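VP5 (Halorubrum pleomorphic virus 6, PDB 6QGL) probably acts as the envelope spike and membrane fusion protein with which this pleomorphic archaeal virus enters its haloarchaeal host. Local coordinates at residues S354-P359 with A427-T432; L332-T337 with F447-L452. All coordinates share one frame; numbering follows the deposited sequence.

Contact 1: residues S354-P359 with A427-T432; sequences SLVEGP and ARFVST
Gly-358 and Phe-429 form the hydrogen-bonded pair of a short antiparallel beta pairing, in which strand 357-359 runs against the end of strand 422-431, in an antiparallel sheet where strand 422-431 also pairs with 366-367 and 382-388. Two backbone bonds close this pair: Gly-358 N to Phe-429 O, 3.1 Å, and Phe-429 N to Gly-358 O, 2.8 Å. The close-packed side is that of the phenyl ring. With CG between the backbone N and the carbonyl carbon (chi1 61°), the ring folds back over the neighbouring strand, and Gly-358 CA lies over its face, 3.9 Å from the centroid, in a CH-pi contact. Glycine suits the place because a CB would run into Phe-429 CZ. Val-356 CG1 and Pro-359 O come near the ring's edge, while Tyr-379 meets it edge-to-face from outside the two segments; with Ala-316 and Trp-360 also against it, the ring is buried, a place that suits a large flat apolar residue.

The opposite face, carrying Glu-357 and Val-430, is more exposed and more polar. The aliphatic CG of Glu-357 packs along both methyls of Val-430, and the guanidinium of Arg-428 lays a face over its CG2, so a long acid and a long base can shield the valine and still pair with each other. The pairing is looser beyond Val-430, where the bond from Ser-431 N to Val-356 O is weak (130°). Arg-428 NH1 has a second acidic partner in Glu-385, a further charge that would help to fix the guanidinium. Across the strands the salt bridge joins Glu-357 OE1 to Arg-428 NH2 at 2.9 Å, with carboxylate and guanidinium planes 75° apart.

Contact 2: residues L332-T337 with F447-L452; sequences LSAGQT and FTVDKL
Gly-335 and Val-449 are joined by a nearly straight backbone hydrogen bond, which ties the turn of segment 332-337 to strand 447-454. It runs from Gly-335 N to Val-449 O, 2.7 Å long at 174°, and Val-449 N returns one to Gln-336 O at 3.1 Å. One valine thus uses both its backbone groups on two successive residues of the turn. The turn, from Ser-333 to Gln-336, is type II, and Gly-335 fills the position where a positive phi (94°) would jam a CB against the preceding carbonyl oxygen. Weaker CA-H...O contacts supplement these bonds, among them Thr-337 CA to Phe-447 O.

Van der Waals packing comes next. Val-449 points its branched side chain at the turn, its CB packing against the carbonyl of Ser-333, 3.6 Å from the O, and its CG1 facing Ala-334. Alanine's single methyl lets Leu-452 CD1 come up beside it, CB to CD1 4.2 Å; the same CD1 packs against Leu-332 O. Leu-332 meets the edge of the Phe-447 ring, CD2 to CZ 4.2 Å, the two side chains crossing at about a right angle. These larger residues are buried, Phe-447 and Val-449 against Ile-309 and Leu-332 against Phe-322.

Methyl contact also joins Thr-337 and Thr-448, a non-hydrogen-bonded antiparallel pair whose side chains lie side by side. In both, CG2 is anti to the carbonyl carbon, which brings the two methyls together; Thr-448 OG1 bonds weakly to Thr-310 O. Beta-branched threonine suits such a partly open strand position. The whole is a type II turn joined to a G1 beta bulge, Gly-335 and Gln-336 opposite Val-449, leading into the short edge strand 337-338 of a six-stranded antiparallel sheet.

Contact 1 is nested inside the chain loop that contact 2 closes: the order is 332-337, 354-359, 427-432, 447-452. Their centres lie 20 Å apart, with nearest atoms about 9 Å from each other, so they do not touch. Contact 2 belongs to the six-stranded antiparallel sheet, at its 337-338 edge, while contact 1 lies in the sheet in which strand 422-431 pairs with several others. The chain leaves the first sheet by strand 347-352, passes through contact 1 and returns through 438-443. The intervening chain, all strand and loop, therefore forms a second beta unit inserted between strands of the first; the two contacts lie on the same side of the chain's centre.

Contact 1: residues S354-P359 with A427-T432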
ATOM      1  N   SER A 354     -16.471  -6.022  -6.096  1.00 86.09           N
ATOM      2  CA  SER A 354     -17.756  -6.029  -6.807  1.00 85.68           C
ATOM      3  C   SER A 354     -18.951  -6.222  -5.872  1.00 88.59           C
ATOM      4  O   SER A 354     -20.028  -5.674  -6.126  1.00 87.81           O
ATOM      5  CB  SER A 354     -17.767  -7.068  -7.918  1.00 90.08           C
ATOM      6  OG  SER A 354     -17.532  -8.371  -7.414  1.00 98.87           O
ATOM      7  N   LEU A 355     -18.744  -6.970  -4.781  1.00 84.86           N
ATOM      8  CA  LEU A 355     -19.774  -7.252  -3.785  1.00 84.53           C
ATOM      9  C   LEU A 355     -20.044  -6.073  -2.847  1.00 87.94           C
ATOM     10  O   LEU A 355     -21.038  -6.118  -2.117  1.00 87.66           O
ATOM     11  CB  LEU A 355     -19.430  -8.529  -2.993  1.00 85.44           C
ATOM     12  CG  LEU A 355     -19.063  -9.777  -3.815  1.00 91.08           C
ATOM     13  CD1 LEU A 355     -18.639 -10.913  -2.920  1.00 92.23           C
ATOM     14  CD2 LEU A 355     -20.212 -10.225  -4.704  1.00 93.99           C
ATOM     15  N   VAL A 356     -19.180  -5.020  -2.866  1.00 84.42           N
ATOM     16  CA  VAL A 356     -19.340  -3.823  -2.019  1.00 84.12           C
ATOM     17  C   VAL A 356     -20.757  -3.279  -2.178  1.00 87.86           C
ATOM     18  O   VAL A 356     -21.164  -2.967  -3.298  1.00 87.00           O
ATOM     19  CB  VAL A 356     -18.280  -2.704  -2.259  1.00 87.98           C
ATOM     20  CG1 VAL A 356     -18.488  -1.535  -1.298  1.00 87.86           C
ATOM     21  CG2 VAL A 356     -16.858  -3.227  -2.130  1.00 88.20           C
ATOM     22  N   GLU A 357     -21.520  -3.230  -1.066  1.00 84.90           N
ATOM     23  CA  GLU A 357     -22.907  -2.749  -1.034  1.00 84.65           C
ATOM     24  C   GLU A 357     -23.265  -2.174   0.337  1.00 88.66           C
ATOM     25  O   GLU A 357     -22.824  -2.696   1.362  1.00 89.05           O
ATOM     26  CB  GLU A 357     -23.907  -3.858  -1.417  1.00 86.38           C
ATOM     27  CG  GLU A 357     -23.859  -4.303  -2.871  1.00 98.48           C
ATOM     28  CD  GLU A 357     -24.823  -5.398  -3.281  1.00121.92           C
ATOM     29  OE1 GLU A 357     -25.499  -5.967  -2.393  1.00116.55           O
ATOM     30  OE2 GLU A 357     -24.910  -5.688  -4.497  1.00117.30           O
ATOM     31  N   GLY A 358     -24.071  -1.117   0.336  1.00 84.68           N
ATOM     32  CA  GLY A 358     -24.524  -0.441   1.547  1.00 85.05           C
ATOM     33  C   GLY A 358     -25.636   0.566   1.311  1.00 88.07           C
ATOM     34  O   GLY A 358     -25.852   0.983   0.170  1.00 86.80           O
ATOM     35  N   PRO A 359     -26.359   0.996   2.370  1.00 84.95           N
ATOM     36  CA  PRO A 359     -27.447   1.966   2.168  1.00 84.28           C
ATOM     37  C   PRO A 359     -26.960   3.403   2.000  1.00 87.41           C
ATOM     38  O   PRO A 359     -26.008   3.823   2.661  1.00 87.81           O
ATOM     39  CB  PRO A 359     -28.315   1.810   3.428  1.00 87.24           C
ATOM     40  CG  PRO A 359     -27.672   0.712   4.252  1.00 92.66           C
ATOM     41  CD  PRO A 359     -26.259   0.608   3.789  1.00 87.78           C
ATOM     42  N   ALA A 427     -32.408   4.391  -1.473  1.00 70.86           N
ATOM     43  CA  ALA A 427     -31.204   4.415  -2.302  1.00 70.94           C
ATOM     44  C   ALA A 427     -30.108   3.590  -1.650  1.00 76.85           C
ATOM     45  O   ALA A 427     -29.980   3.591  -0.423  1.00 77.48           O
ATOM     46  CB  ALA A 427     -30.727   5.844  -2.514  1.00 71.98           C
ATOM     47  N   ARG A 428     -29.333   2.871  -2.467  1.00 74.08           N
ATOM     48  CA  ARG A 428     -28.217   2.050  -2.001  1.00 74.80           C
ATOM     49  C   ARG A 428     -27.049   2.126  -2.974  1.00 79.82           C
ATOM     50  O   ARG A 428     -27.268   2.293  -4.174  1.00 78.90           O
ATOM     51  CB  ARG A 428     -28.649   0.586  -1.747  1.00 74.51           C
ATOM     52  CG  ARG A 428     -29.015  -0.229  -2.988  1.00 82.59           C
ATOM     53  CD  ARG A 428     -28.957  -1.715  -2.701  1.00 91.54           C
ATOM     54  NE  ARG A 428     -29.043  -2.514  -3.923  1.00 98.17           N
ATOM     55  CZ  ARG A 428     -28.481  -3.708  -4.078  1.00111.15           C
ATOM     56  NH1 ARG A 428     -28.602  -4.361  -5.226  1.00 96.61           N
ATOM     57  NH2 ARG A 428     -27.764  -4.244  -3.099  1.00 99.22           N
ATOM     58  N   PHE A 429     -25.814   2.018  -2.468  1.00 77.98           N
ATOM     59  CA  PHE A 429     -24.638   2.026  -3.333  1.00 78.37           C
ATOM     60  C   PHE A 429     -24.142   0.604  -3.528  1.00 83.04           C
ATOM     61  O   PHE A 429     -24.122  -0.178  -2.580  1.00 82.78           O
ATOM     62  CB  PHE A 429     -23.530   2.965  -2.823  1.00 81.07           C
ATOM     63  CG  PHE A 429     -22.956   2.648  -1.463  1.00 83.53           C
ATOM     64  CD1 PHE A 429     -23.512   3.194  -0.311  1.00 87.50           C
ATOM     65  CD2 PHE A 429     -21.820   1.857  -1.336  1.00 86.00           C
ATOM     66  CE1 PHE A 429     -22.974   2.912   0.949  1.00 89.30           C
ATOM     67  CE2 PHE A 429     -21.284   1.575  -0.076  1.00 89.58           C
ATOM     68  CZ  PHE A 429     -21.862   2.107   1.056  1.00 88.40           C
ATOM     69  N   VAL A 430     -23.812   0.254  -4.774  1.00 80.33           N
ATOM     70  CA  VAL A 430     -23.327  -1.071  -5.176  1.00 80.79           C
ATOM     71  C   VAL A 430     -22.091  -0.840  -6.074  1.00 86.23           C
ATOM     72  O   VAL A 430     -21.979   0.231  -6.675  1.00 86.11           O
ATOM     73  CB  VAL A 430     -24.461  -1.876  -5.886  1.00 84.60           C
ATOM     74  CG1 VAL A 430     -23.975  -3.229  -6.404  1.00 85.17           C
ATOM     75  CG2 VAL A 430     -25.668  -2.065  -4.973  1.00 84.31           C
ATOM     76  N   SER A 431     -21.156  -1.810  -6.136  1.00 83.83           N
ATOM     77  CA  SER A 431     -19.948  -1.694  -6.960  1.00 84.39           C
ATOM     78  C   SER A 431     -20.258  -1.681  -8.458  1.00 89.30           C
ATOM     79  O   SER A 431     -21.270  -2.241  -8.885  1.00 88.74           O
ATOM     80  CB  SER A 431     -18.973  -2.814  -6.636  1.00 88.12           C
ATOM     81  OG  SER A 431     -17.772  -2.743  -7.387  1.00 96.60           O
ATOM     82  N   THR A 432     -19.392  -1.024  -9.246  1.00 87.20           N
ATOM     83  CA  THR A 432     -19.539  -0.922 -10.700  1.00 88.08           C
ATOM     84  C   THR A 432     -18.757  -2.037 -11.422  1.00 93.86           C
ATOM     85  O   THR A 432     -18.844  -2.147 -12.649  1.00 94.20           O
ATOM     86  CB  THR A 432     -19.199   0.506 -11.188  1.00 97.41           C
ATOM     87  OG1 THR A 432     -19.658   0.655 -12.532  1.00 98.33           O
ATOM     88  CG2 THR A 432     -17.706   0.836 -11.106  1.00 96.90           C
TER

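Contact 2: residues L332-T337 with F447-L452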
ATOM      1  N   LEU A 332     -10.980 -11.879  16.561  1.00104.94           N
ATOM      2  CA  LEU A 332     -11.995 -10.990  16.007  1.00103.96           C
ATOM      3  C   LEU A 332     -13.320 -11.747  16.023  1.00109.07           C
ATOM      4  O   LEU A 332     -13.600 -12.556  15.136  1.00108.05           O
ATOM      5  CB  LEU A 332     -11.615 -10.493  14.594  1.00101.53           C
ATOM      6  CG  LEU A 332     -10.347  -9.631  14.485  1.00105.10           C
ATOM      7  CD1 LEU A 332      -9.850  -9.577  13.061  1.00103.26           C
ATOM      8  CD2 LEU A 332     -10.573  -8.222  15.015  1.00108.06           C
ATOM      9  N   SER A 333     -14.096 -11.532  17.096  1.00107.72           N
ATOM     10  CA  SER A 333     -15.375 -12.195  17.341  1.00109.27           C
ATOM     11  C   SER A 333     -16.544 -11.548  16.602  1.00111.94           C
ATOM     12  O   SER A 333     -16.559 -10.330  16.415  1.00110.29           O
ATOM     13  CB  SER A 333     -15.666 -12.249  18.838  1.00115.80           C
ATOM     14  OG  SER A 333     -14.591 -12.829  19.560  1.00125.22           O
ATOM     15  N   ALA A 334     -17.530 -12.372  16.197  1.00109.16           N
ATOM     16  CA  ALA A 334     -18.740 -11.919  15.511  1.00108.35           C
ATOM     17  C   ALA A 334     -19.665 -11.218  16.510  1.00113.85           C
ATOM     18  O   ALA A 334     -19.810 -11.672  17.648  1.00115.95           O
ATOM     19  CB  ALA A 334     -19.451 -13.097  14.862  1.00109.69           C
ATOM     20  N   GLY A 335     -20.244 -10.103  16.078  1.00109.06           N
ATOM     21  CA  GLY A 335     -21.125  -9.265  16.884  1.00110.28           C
ATOM     22  C   GLY A 335     -20.397  -8.123  17.567  1.00113.85           C
ATOM     23  O   GLY A 335     -21.036  -7.213  18.105  1.00114.48           O
ATOM     24  N   GLN A 336     -19.050  -8.162  17.542  1.00109.04           N
ATOM     25  CA  GLN A 336     -18.175  -7.161  18.156  1.00108.87           C
ATOM     26  C   GLN A 336     -17.739  -6.068  17.177  1.00109.69           C
ATOM     27  O   GLN A 336     -17.629  -6.316  15.975  1.00106.99           O
ATOM     28  CB  GLN A 336     -16.948  -7.834  18.800  1.00110.95           C
ATOM     29  CG  GLN A 336     -17.258  -8.685  20.031  1.00128.52           C
ATOM     30  CD  GLN A 336     -17.610  -7.853  21.238  1.00150.22           C
ATOM     31  OE1 GLN A 336     -16.759  -7.181  21.833  1.00146.23           O
ATOM     32  NE2 GLN A 336     -18.874  -7.882  21.629  1.00144.09           N
ATOM     33  N   THR A 337     -17.481  -4.862  17.716  1.00106.67           N
ATOM     34  CA  THR A 337     -17.046  -3.662  16.989  1.00104.83           C
ATOM     35  C   THR A 337     -15.565  -3.399  17.313  1.00108.09           C
ATOM     36  O   THR A 337     -15.209  -3.329  18.494  1.00109.74           O
ATOM     37  CB  THR A 337     -17.936  -2.451  17.374  1.00115.30           C
ATOM     38  OG1 THR A 337     -17.584  -1.980  18.677  1.00117.93           O
ATOM     39  CG2 THR A 337     -19.423  -2.774  17.358  1.00114.95           C
ATOM     40  N   PHE A 447     -14.873  -0.991  12.319  1.00 95.01           N
ATOM     41  CA  PHE A 447     -15.641  -2.016  11.621  1.00 94.40           C
ATOM     42  C   PHE A 447     -16.327  -2.948  12.612  1.00101.39           C
ATOM     43  O   PHE A 447     -15.854  -3.109  13.740  1.00102.43           O
ATOM     44  CB  PHE A 447     -14.724  -2.824  10.677  1.00 94.75           C
ATOM     45  CG  PHE A 447     -13.596  -3.603  11.324  1.00 96.83           C
ATOM     46  CD1 PHE A 447     -13.816  -4.875  11.847  1.00100.52           C
ATOM     47  CD2 PHE A 447     -12.304  -3.096  11.351  1.00 98.98           C
ATOM     48  CE1 PHE A 447     -12.774  -5.600  12.433  1.00101.84           C
ATOM     49  CE2 PHE A 447     -11.258  -3.829  11.925  1.00102.12           C
ATOM     50  CZ  PHE A 447     -11.502  -5.074  12.465  1.00100.66           C
ATOM     51  N   THR A 448     -17.426  -3.584  12.183  1.00 99.12           N
ATOM     52  CA  THR A 448     -18.145  -4.559  13.006  1.00101.10           C
ATOM     53  C   THR A 448     -18.201  -5.883  12.243  1.00105.50           C
ATOM     54  O   THR A 448     -18.541  -5.896  11.055  1.00103.48           O
ATOM     55  CB  THR A 448     -19.534  -4.050  13.458  1.00110.73           C
ATOM     56  OG1 THR A 448     -20.400  -3.950  12.340  1.00109.23           O
ATOM     57  CG2 THR A 448     -19.485  -2.705  14.114  1.00110.37           C
ATOM     58  N   VAL A 449     -17.832  -6.983  12.917  1.00104.45           N
ATOM     59  CA  VAL A 449     -17.837  -8.327  12.336  1.00104.65           C
ATOM     60  C   VAL A 449     -19.266  -8.868  12.461  1.00111.45           C
ATOM     61  O   VAL A 449     -19.703  -9.171  13.568  1.00113.12           O
ATOM     62  CB  VAL A 449     -16.781  -9.265  12.995  1.00109.40           C
ATOM     63  CG1 VAL A 449     -16.748 -10.632  12.314  1.00109.14           C
ATOM     64  CG2 VAL A 449     -15.391  -8.631  12.996  1.00108.22           C
ATOM     65  N   ASP A 450     -20.004  -8.934  11.337  1.00108.18           N
ATOM     66  CA  ASP A 450     -21.393  -9.404  11.321  1.00109.65           C
ATOM     67  C   ASP A 450     -21.483 -10.905  11.570  1.00117.01           C
ATOM     68  O   ASP A 450     -22.089 -11.325  12.557  1.00118.69           O
ATOM     69  CB  ASP A 450     -22.104  -9.021  10.006  1.00109.69           C
ATOM     70  CG  ASP A 450     -22.172  -7.532   9.734  1.00117.33           C
ATOM     71  OD1 ASP A 450     -22.533  -6.776  10.662  1.00118.64           O
ATOM     72  OD2 ASP A 450     -21.887  -7.126   8.587  1.00121.02           O
ATOM     73  N   LYS A 451     -20.864 -11.706  10.686  1.00114.38           N
ATOM     74  CA  LYS A 451     -20.858 -13.163  10.776  1.00116.64           C
ATOM     75  C   LYS A 451     -19.527 -13.760  10.317  1.00121.68           C
ATOM     76  O   LYS A 451     -18.824 -13.159   9.498  1.00119.16           O
ATOM     77  CB  LYS A 451     -22.049 -13.779  10.001  1.00119.72           C
ATOM     78  CG  LYS A 451     -22.039 -13.541   8.488  1.00131.70           C
ATOM     79  CD  LYS A 451     -23.219 -14.197   7.789  1.00142.43           C
ATOM     80  CE  LYS A 451     -23.177 -13.970   6.298  1.00151.08           C
ATOM     81  NZ  LYS A 451     -24.328 -14.606   5.607  1.00161.06           N
ATOM     82  N   LEU A 452     -19.191 -14.946  10.853  1.00121.59           N
ATOM     83  CA  LEU A 452     -17.988 -15.699  10.508  1.00121.83           C
ATOM     84  C   LEU A 452     -18.411 -17.060   9.960  1.00128.99           C
ATOM     85  O   LEU A 452     -18.928 -17.898  10.701  1.00130.97           O
ATOM     86  CB  LEU A 452     -17.044 -15.839  11.717  1.00122.82           C
ATOM     87  CG  LEU A 452     -16.271 -14.582  12.119  1.00125.98           C
ATOM     88  CD1 LEU A 452     -15.810 -14.665  13.558  1.00127.79           C
ATOM     89  CD2 LEU A 452     -15.089 -14.349  11.203  1.00126.24           C
TER